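Local atomic coordinates of cyclic dimeric GMP binding protein (Pseudomonas fluorescens, PDB entry 3PJV), a protein that probably relays binding of cyclic di-GMP inside the cell to its periplasmic domain, thereby controlling the periplasmic protease LapG. Residues T26-S31 and L44-I49. Numbering follows the deposited sequence. Where two conformers were deposited one is given.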
loop_
_atom_site.group_PDB
_atom_site.type_symbol
_atom_site.label_atom_id
_atom_site.label_comp_id
_atom_site.label_asym_id
_atom_site.label_seq_id
_atom_site.Cartn_x
_atom_site.Cartn_y
_atom_site.Cartn_z
ATOM N N THR A 26 9.583 -10.865 -1.897
ATOM C CA THR A 26 11.004 -10.733 -2.205
ATOM C C THR A 26 11.674 -9.822 -1.184
ATOM O O THR A 26 12.748 -10.147 -0.669
ATOM C CB THR A 26 11.201 -10.194 -3.633
ATOM O OG1 THR A 26 10.694 -11.157 -4.563
ATOM C CG2 THR A 26 12.687 -9.904 -3.929
ATOM N N ALA A 27 11.030 -8.697 -0.876
ATOM C CA ALA A 27 11.585 -7.764 0.100
ATOM C C ALA A 27 11.671 -8.392 1.492
ATOM O O ALA A 27 12.652 -8.188 2.222
ATOM C CB ALA A 27 10.769 -6.476 0.146
ATOM N N LEU A 28 10.640 -9.148 1.862
ATOM C CA LEU A 28 10.578 -9.733 3.196
ATOM C C LEU A 28 11.618 -10.842 3.325
ATOM O O LEU A 28 12.327 -10.927 4.336
ATOM C CB LEU A 28 9.157 -10.233 3.511
ATOM C CG LEU A 28 8.865 -10.883 4.874
ATOM C CD1 LEU A 28 9.411 -10.033 6.014
ATOM C CD2 LEU A 28 7.358 -11.128 5.062
ATOM N N ALA A 29 11.740 -11.667 2.286
ATOM C CA ALA A 29 12.746 -12.722 2.300
ATOM C C ALA A 29 14.121 -12.102 2.520
ATOM O O ALA A 29 14.924 -12.627 3.287
ATOM C CB ALA A 29 12.725 -13.532 0.997
ATOM N N LEU A 30 14.388 -11.000 1.834
ATOM C CA LEU A 30 15.671 -10.304 1.974
ATOM C C LEU A 30 15.841 -9.806 3.413
ATOM O O LEU A 30 16.885 -9.994 4.038
ATOM C CB LEU A 30 15.734 -9.125 1.000
ATOM C CG LEU A 30 17.062 -8.655 0.406
ATOM C CD1 LEU A 30 17.019 -7.144 0.164
ATOM C CD2 LEU A 30 18.262 -9.054 1.258
ATOM N N SER A 31 14.803 -9.168 3.936
ATOM C CA SER A 31 14.851 -8.636 5.291
ATOM C C SER A 31 15.126 -9.730 6.319
ATOM O O SER A 31 15.843 -9.505 7.293
ATOM C CB SER A 31 13.540 -7.914 5.617
ATOM O OG SER A 31 13.325 -6.854 4.705
ATOM N N LEU A 44 8.828 -9.892 14.319
ATOM C CA LEU A 44 8.788 -8.434 14.208
ATOM C C LEU A 44 8.774 -7.971 12.760
ATOM O O LEU A 44 8.002 -7.091 12.378
ATOM C CB LEU A 44 9.980 -7.791 14.915
ATOM C CG LEU A 44 9.754 -7.335 16.347
ATOM C CD1 LEU A 44 10.743 -6.235 16.688
ATOM C CD2 LEU A 44 8.336 -6.840 16.506
ATOM N N LEU A 45 9.653 -8.562 11.958
ATOM C CA LEU A 45 9.786 -8.180 10.558
ATOM C C LEU A 45 8.551 -8.535 9.742
ATOM O O LEU A 45 8.156 -7.783 8.855
ATOM C CB LEU A 45 11.027 -8.833 9.949
ATOM C CG LEU A 45 12.323 -8.180 10.431
ATOM C CD1 LEU A 45 13.528 -9.008 10.013
ATOM C CD2 LEU A 45 12.427 -6.749 9.905
ATOM N N VAL A 46 7.935 -9.672 10.046
ATOM C CA VAL A 46 6.707 -10.041 9.361
ATOM C C VAL A 46 5.544 -9.129 9.783
ATOM O O VAL A 46 4.764 -8.680 8.944
ATOM C CB VAL A 46 6.329 -11.507 9.604
ATOM C CG1 VAL A 46 4.958 -11.823 8.984
ATOM C CG2 VAL A 46 7.404 -12.437 9.033
ATOM N N SER A 47 5.443 -8.852 11.080
ATOM C CA SER A 47 4.384 -7.970 11.583
ATOM C C SER A 47 4.464 -6.580 10.976
ATOM O O SER A 47 3.438 -5.982 10.632
ATOM C CB SER A 47 4.450 -7.863 13.111
ATOM O OG SER A 47 3.991 -9.054 13.710
ATOM N N SER A 48 5.684 -6.065 10.869
ATOM C CA SER A 48 5.939 -4.761 10.273
ATOM C C SER A 48 5.210 -4.634 8.942
ATOM O O SER A 48 4.389 -3.737 8.753
ATOM C CB SER A 48 7.448 -4.564 10.078
ATOM O OG SER A 48 7.750 -3.331 9.450
ATOM N N ILE A 49 5.504 -5.552 8.027
ATOM C CA ILE A 49 4.894 -5.558 6.702
ATOM C C ILE A 49 3.380 -5.811 6.747
ATOM O O ILE A 49 2.615 -5.162 6.038
ATOM C CB ILE A 49 5.587 -6.600 5.792
ATOM C CG1 ILE A 49 7.093 -6.333 5.773
ATOM C CG2 ILE A 49 4.993 -6.593 4.380
ATOM C CD1 ILE A 49 7.465 -4.925 5.344
#
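Leu-28 reaches from helix 6-32 into the face of helix 39-50 made by Leu-45, Val-46 and Ile-49. Its CB points toward that helix, and CG, anti to the backbone N (chi1 -180°), carries the fork across. There the two methyls part: CD1 lies 3.8 Å from the backbone O of Leu-45, touching CB of the same residue and CG1 of Ile-49 more loosely, while CD2 meets Val-46 CG2 at 4.2 Å, the two side chains crossing at about a right angle. A branched leucine suits this place because one residue can fill two neighbouring sites. Val-46, short and beta-branched, presents a methyl to Leu-28 and also packs on Ile-58 and Val-60 of strand 55-62. Beside this, Leu-45 reaches the other way, its CD1 3.6 Å from the backbone O of Ser-31, nearly one turn after Leu-28. A short serine suits that place because its hydroxyl can fold back on its own helix: in the conformer given, OG donates to Ala-27 O (2.9 Å) from the face of the carbonyl opposite to Ser-31 N. Leu-28 also packs on Val-110 of the second subunit, so this apolar layer adjoins the dimer interface. The axes of segments 26-31 and 44-49 approach to 10.3 Å, with 155° between their directions, a nearly antiparallel helical hairpin that packs on strand 55-62 through Leu-28, Val-46 and Ile-49 within the LapD/MoxY periplasmic domain.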